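Local coordinates for uncharacterized protein (Thermoplasma acidophilum, PDB 3M4R) that has no established function but carries a zinc-binding class II aldolase/adducin-type domain at the N-terminal end of a longer protein that is probably an oxidoreductase, at residues Tyr22-Ile27 with Gly39-Lys44; Ser114-Leu119 with His130-Ala135. All coordinates share one frame; numbering follows the deposited sequence.

Contact 1: Tyr22-Ile27 with Gly39-Lys44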
loop_
_atom_site.group_PDB
_atom_site.type_symbol
_atom_site.label_atom_id
_atom_site.label_comp_id
_atom_site.label_asym_id
_atom_site.label_seq_id
_atom_site.Cartn_x
_atom_site.Cartn_y
_atom_site.Cartn_z
ATOM N N TYR A 22 5.731 -12.582 -0.424
ATOM C CA TYR A 22 5.379 -13.262 0.807
ATOM C C TYR A 22 4.344 -12.503 1.614
ATOM O O TYR A 22 3.328 -13.058 1.991
ATOM C CB TYR A 22 6.625 -13.524 1.637
ATOM C CG TYR A 22 6.303 -14.284 2.880
ATOM C CD1 TYR A 22 5.941 -15.618 2.817
ATOM C CD2 TYR A 22 6.323 -13.655 4.126
ATOM C CE1 TYR A 22 5.636 -16.319 3.965
ATOM C CE2 TYR A 22 6.018 -14.331 5.258
ATOM C CZ TYR A 22 5.666 -15.666 5.182
ATOM O OH TYR A 22 5.362 -16.335 6.347
ATOM N N GLY A 23 4.577 -11.216 1.816
ATOM C CA GLY A 23 3.644 -10.379 2.545
ATOM C C GLY A 23 2.287 -10.305 1.867
ATOM O O GLY A 23 1.267 -10.332 2.526
ATOM N N SER A 24 2.311 -10.201 0.542
ATOM C CA SER A 24 1.097 -10.083 -0.253
ATOM C C SER A 24 0.259 -11.313 -0.080
ATOM O O SER A 24 -0.934 -11.237 0.145
ATOM C CB SER A 24 1.471 -9.903 -1.700
ATOM O OG SER A 24 2.173 -8.687 -1.817
ATOM N N ARG A 25 0.899 -12.457 -0.170
ATOM C CA ARG A 25 0.189 -13.730 0.016
ATOM C C ARG A 25 -0.504 -13.821 1.377
ATOM O O ARG A 25 -1.658 -14.252 1.447
ATOM C CB ARG A 25 1.137 -14.885 -0.211
ATOM C CG ARG A 25 1.527 -15.031 -1.678
ATOM C CD ARG A 25 2.684 -15.975 -1.825
ATOM N NE ARG A 25 3.010 -16.185 -3.226
ATOM C CZ ARG A 25 3.954 -17.011 -3.676
ATOM N NH1 ARG A 25 4.643 -17.777 -2.839
ATOM N NH2 ARG A 25 4.162 -17.129 -4.980
ATOM N N LEU A 26 0.179 -13.420 2.445
ATOM C CA LEU A 26 -0.405 -13.440 3.804
ATOM C C LEU A 26 -1.651 -12.550 3.893
ATOM O O LEU A 26 -2.649 -12.964 4.381
ATOM C CB LEU A 26 0.606 -12.946 4.829
ATOM C CG LEU A 26 1.747 -13.904 5.177
ATOM C CD1 LEU A 26 2.520 -13.333 6.349
ATOM C CD2 LEU A 26 1.256 -15.294 5.516
ATOM N N ILE A 27 -1.575 -11.338 3.365
ATOM C CA ILE A 27 -2.690 -10.417 3.375
ATOM C C ILE A 27 -3.863 -10.951 2.546
ATOM O O ILE A 27 -5.013 -10.871 2.979
ATOM C CB ILE A 27 -2.267 -9.068 2.779
ATOM C CG1 ILE A 27 -1.289 -8.347 3.708
ATOM C CG2 ILE A 27 -3.468 -8.171 2.492
ATOM C CD1 ILE A 27 -1.742 -8.246 5.105
ATOM N N GLY A 39 -6.815 -4.199 -2.854
ATOM C CA GLY A 39 -5.626 -4.136 -2.011
ATOM C C GLY A 39 -4.367 -4.159 -2.862
ATOM O O GLY A 39 -4.368 -4.636 -3.998
ATOM N N ASN A 40 -3.285 -3.655 -2.314
ATOM C CA ASN A 40 -2.082 -3.599 -3.078
ATOM C C ASN A 40 -0.887 -3.364 -2.159
ATOM O O ASN A 40 -1.006 -2.794 -1.082
ATOM C CB ASN A 40 -2.215 -2.584 -4.247
ATOM C CG ASN A 40 -3.138 -1.441 -3.929
ATOM O OD1 ASN A 40 -2.772 -0.565 -3.149
ATOM N ND2 ASN A 40 -4.359 -1.463 -4.479
ATOM N N THR A 41 0.236 -3.896 -2.585
ATOM C CA THR A 41 1.448 -3.825 -1.869
ATOM C C THR A 41 2.563 -3.348 -2.793
ATOM O O THR A 41 2.435 -3.393 -4.046
ATOM C CB THR A 41 1.815 -5.218 -1.389
ATOM O OG1 THR A 41 1.808 -6.116 -2.526
ATOM C CG2 THR A 41 0.774 -5.697 -0.316
ATOM N N SER A 42 3.693 -3.005 -2.178
ATOM C CA SER A 42 4.828 -2.507 -2.918
ATOM C C SER A 42 6.112 -2.604 -2.119
ATOM O O SER A 42 6.087 -2.706 -0.911
ATOM C CB SER A 42 4.607 -1.083 -3.354
ATOM O OG SER A 42 4.657 -0.186 -2.268
ATOM N N VAL A 43 7.222 -2.663 -2.831
ATOM C CA VAL A 43 8.526 -2.588 -2.234
ATOM C C VAL A 43 9.395 -1.648 -3.092
ATOM O O VAL A 43 9.364 -1.740 -4.312
ATOM C CB VAL A 43 9.172 -3.968 -2.102
ATOM C CG1 VAL A 43 9.260 -4.657 -3.436
ATOM C CG2 VAL A 43 10.531 -3.855 -1.363
ATOM N N LYS A 44 10.122 -0.747 -2.436
ATOM C CA LYS A 44 11.097 0.112 -3.100
ATOM C C LYS A 44 12.471 -0.578 -3.146
ATOM O O LYS A 44 12.986 -1.074 -2.134
ATOM C CB LYS A 44 11.191 1.461 -2.399
ATOM C CG LYS A 44 9.889 2.256 -2.502
ATOM C CD LYS A 44 9.950 3.512 -1.650
ATOM C CE LYS A 44 8.573 4.237 -1.617
ATOM N NZ LYS A 44 7.510 3.490 -0.855
#
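Ser24 and Thr41 meet because their first torsions swing the two hydroxyls into the gap between a helix and a strand. In Ser24, OG stands beside the backbone N and opposite the carbonyl carbon (chi1 -64°), which also brings it back along the helix. In Thr41, OG1 sits between N and C (chi1 53°), leaving the methyl CG2 beside the backbone N. The hydroxyls approach tip to tip, and Thr41 OG1 donates a short hydrogen bond of 2.7 Å to Ser24 OG. Ser24 OG has a second partner in the carbonyl O of Val20, one helical turn earlier, the usual way a serine satisfies its hydroxyl inside a helix; here it also accepts from the strand, in a helix-on-sheet contact. A carbonyl can only accept, so the donor direction runs from Thr41 to Ser24 to Val20, and both buried hydroxyls are engaged. Such a chain probably strengthens each of its links by polarisation.

The methyl branch lies beside the bond: Thr41 CG2 is 3.6 Å from Ser24 OG, and the Thr41 side chain also touches Val20. Serine suits the helix because it is small enough to let the strand come near, with the CA atoms of Ser24 and Thr41 6.5 Å apart. Threonine suits the strand as a beta-branched residue offering both a donor and a methyl group.

The contact lays helix 16-28 on one face of the central sheet. Ile27 leans toward the strand but packs on Leu33 and Val34, while Ser24 also touches Ile70. Strand 40-48 runs between strands 54-61 and 127-131; Asn40 and Ser42 point away from the helix, and on that other side Asn40 OD1 and Ser42 OG hydrogen-bond to NE2 and ND1 of His120.

Contact 2: Ser114-Leu119 with His130-Ala135; sequences SVETFL and HSHADA. With ZN (zinc ion), chain B.
Glu116 and the imidazoles of His130 and His132 close round one zinc ion, each by a side chain turned to aim its end at the metal. Glu116 has CG beside its backbone N (chi1 -51°) and then runs extended, so the carboxylate reaches the zinc with both oxygens, OE1 at 2.3 Å and OE2 at 2.3 Å. His130 places its ring opposite the backbone N (chi1 -180°), bringing NE2 to 2.2 Å from the zinc. His132 leaves its backbone to one side of the gap, and its ring then comes nearer, binding through NE2 at 2.1 Å.

The carboxylate crosses the His130 ring steeply, their planes 72° apart, with OE1 at the ring edge, 3.2 Å from His130 CD2. Two outside bonds limit rotation: His130 ND1 bonds to the carbonyl O of Leu190, leaving NE2 for the metal, and Glu116 OE1 takes a hydrogen bond from Asn40 ND2. Leu119 CD1 lies over one face of the His130 ring, 3.8 Å from its CD2, a CH-pi contact that gives the ring a nonpolar backing.

His188 and a water 2.0 Å from the zinc complete the shell. Three histidines and a glutamate form the metal site known from class II aldolases such as fuculose-phosphate aldolase, where a His-X-His pair, here His130 and His132, serves together.

Glu116 is positioned by a type I turn from Ser114 to Thr117. Ser114 OG accepts from Glu116 N, an ST turn, and Thr117 OG1 donates to Ser114 O over 2.6 Å. From this turn helix 117-121 sets out, Leu119 packing on helix 166-175. The histidines come from the end of strand 127-131 and the loop leading to helix 134-140, whose Ala135 rests against helix 197-215.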
loop_
_atom_site.group_PDB
_atom_site.type_symbol
_atom_site.label_atom_id
_atom_site.label_comp_id
_atom_site.label_asym_id
_atom_site.label_seq_id
_atom_site.Cartn_x
_atom_site.Cartn_y
_atom_site.Cartn_z
ATOM N N SER A 114 -1.046 -1.114 -10.409
ATOM C CA SER A 114 -2.185 -0.687 -9.582
ATOM C C SER A 114 -2.533 0.777 -9.822
ATOM O O SER A 114 -1.642 1.624 -9.831
ATOM C CB SER A 114 -1.836 -0.839 -8.087
ATOM O OG SER A 114 -2.912 -0.376 -7.250
ATOM N N VAL A 115 -3.818 1.059 -10.009
ATOM C CA VAL A 115 -4.328 2.462 -10.021
ATOM C C VAL A 115 -4.042 3.233 -8.705
ATOM O O VAL A 115 -4.099 4.483 -8.674
ATOM C CB VAL A 115 -5.848 2.559 -10.439
ATOM C CG1 VAL A 115 -6.053 1.965 -11.830
ATOM C CG2 VAL A 115 -6.802 1.854 -9.415
ATOM N N GLU A 116 -3.651 2.519 -7.640
ATOM C CA GLU A 116 -3.280 3.161 -6.365
ATOM C C GLU A 116 -1.805 3.312 -6.156
ATOM O O GLU A 116 -1.366 3.539 -5.018
ATOM C CB GLU A 116 -3.892 2.353 -5.185
ATOM C CG GLU A 116 -5.369 2.151 -5.440
ATOM C CD GLU A 116 -6.201 1.914 -4.206
ATOM O OE1 GLU A 116 -6.442 0.699 -3.918
ATOM O OE2 GLU A 116 -6.650 2.923 -3.568
ATOM N N THR A 117 -1.025 3.254 -7.241
ATOM C CA THR A 117 0.415 3.264 -7.134
ATOM C C THR A 117 0.955 4.464 -6.409
ATOM O O THR A 117 1.975 4.359 -5.704
ATOM C CB THR A 117 1.096 3.130 -8.548
ATOM O OG1 THR A 117 0.837 1.811 -9.063
ATOM C CG2 THR A 117 2.579 3.356 -8.442
ATOM N N PHE A 118 0.328 5.612 -6.585
ATOM C CA PHE A 118 0.843 6.816 -5.926
ATOM C C PHE A 118 0.715 6.793 -4.401
ATOM O O PHE A 118 1.515 7.435 -3.731
ATOM C CB PHE A 118 0.235 8.071 -6.477
ATOM C CG PHE A 118 0.755 8.418 -7.857
ATOM C CD1 PHE A 118 2.051 8.837 -8.020
ATOM C CD2 PHE A 118 -0.025 8.236 -8.970
ATOM C CE1 PHE A 118 2.548 9.135 -9.287
ATOM C CE2 PHE A 118 0.465 8.555 -10.251
ATOM C CZ PHE A 118 1.761 9.000 -10.397
ATOM N N LEU A 119 -0.206 5.990 -3.843
ATOM C CA LEU A 119 -0.219 5.826 -2.354
ATOM C C LEU A 119 1.109 5.265 -1.871
ATOM O O LEU A 119 1.642 5.616 -0.776
ATOM C CB LEU A 119 -1.338 4.892 -1.874
ATOM C CG LEU A 119 -2.789 5.238 -2.202
ATOM C CD1 LEU A 119 -3.774 4.150 -1.678
ATOM C CD2 LEU A 119 -3.156 6.630 -1.668
ATOM N N HIS A 130 -1.541 -1.854 1.505
ATOM C CA HIS A 130 -2.833 -1.208 1.420
ATOM C C HIS A 130 -3.911 -2.295 1.331
ATOM O O HIS A 130 -3.857 -3.111 0.422
ATOM C CB HIS A 130 -2.912 -0.362 0.157
ATOM C CG HIS A 130 -4.209 0.347 -0.003
ATOM N ND1 HIS A 130 -4.919 0.841 1.076
ATOM C CD2 HIS A 130 -4.953 0.609 -1.105
ATOM C CE1 HIS A 130 -6.030 1.403 0.625
ATOM N NE2 HIS A 130 -6.086 1.245 -0.684
ATOM N N SER A 131 -4.893 -2.267 2.242
ATOM C CA SER A 131 -6.063 -3.128 2.148
ATOM C C SER A 131 -7.377 -2.342 2.263
ATOM O O SER A 131 -7.413 -1.201 2.695
ATOM C CB SER A 131 -6.027 -4.188 3.247
ATOM O OG SER A 131 -6.454 -3.643 4.489
ATOM N N HIS A 132 -8.460 -2.999 1.903
ATOM C CA HIS A 132 -9.785 -2.470 2.108
ATOM C C HIS A 132 -10.440 -3.315 3.218
ATOM O O HIS A 132 -11.554 -3.795 3.075
ATOM C CB HIS A 132 -10.586 -2.502 0.805
ATOM C CG HIS A 132 -9.980 -1.681 -0.297
ATOM N ND1 HIS A 132 -10.367 -1.825 -1.610
ATOM C CD2 HIS A 132 -9.011 -0.724 -0.290
ATOM C CE1 HIS A 132 -9.664 -0.996 -2.368
ATOM N NE2 HIS A 132 -8.845 -0.308 -1.592
ATOM N N ALA A 133 -9.717 -3.489 4.322
ATOM C CA ALA A 133 -10.117 -4.403 5.403
ATOM C C ALA A 133 -11.539 -4.109 5.853
ATOM O O ALA A 133 -11.855 -2.966 6.177
ATOM C CB ALA A 133 -9.168 -4.266 6.566
ATOM N N ASP A 134 -12.386 -5.137 5.842
ATOM C CA ASP A 134 -13.780 -5.006 6.268
ATOM C C ASP A 134 -13.996 -4.302 7.638
ATOM O O ASP A 134 -14.808 -3.398 7.738
ATOM C CB ASP A 134 -14.463 -6.377 6.280
ATOM C CG ASP A 134 -15.948 -6.265 6.531
ATOM O OD1 ASP A 134 -16.617 -5.672 5.646
ATOM O OD2 ASP A 134 -16.435 -6.733 7.608
ATOM N N ALA A 135 -13.280 -4.720 8.672
ATOM C CA ALA A 135 -13.394 -4.096 9.986
ATOM C C ALA A 135 -12.967 -2.614 9.982
ATOM O O ALA A 135 -13.440 -1.821 10.795
ATOM C CB ALA A 135 -12.584 -4.878 11.029
HETATM ZN ZN ZN B . -7.704 1.408 -2.169
HETATM O O HOH W 1 -9.162 1.684 -3.543
#

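Contact 1 is fully buried and joins helix 16-28 to one face of the sheet through paired hydroxyls; contact 2 is partly buried and joins a turn and a strand end through a metal, with a water on the zinc. Their strands, 40-48 and 127-131, are antiparallel neighbours, linked where Asn40 O probably accepts from His130 N at 2.8 Å. Strand alternation separates the roles: Thr41 faces the helix, while its neighbour Asn40 points to the other side and serves contact 2. Strand 40-48 thus serves the fold with one residue and a first-shell ligand with the next, the Thr41 side chain lying about 11 Å from the zinc.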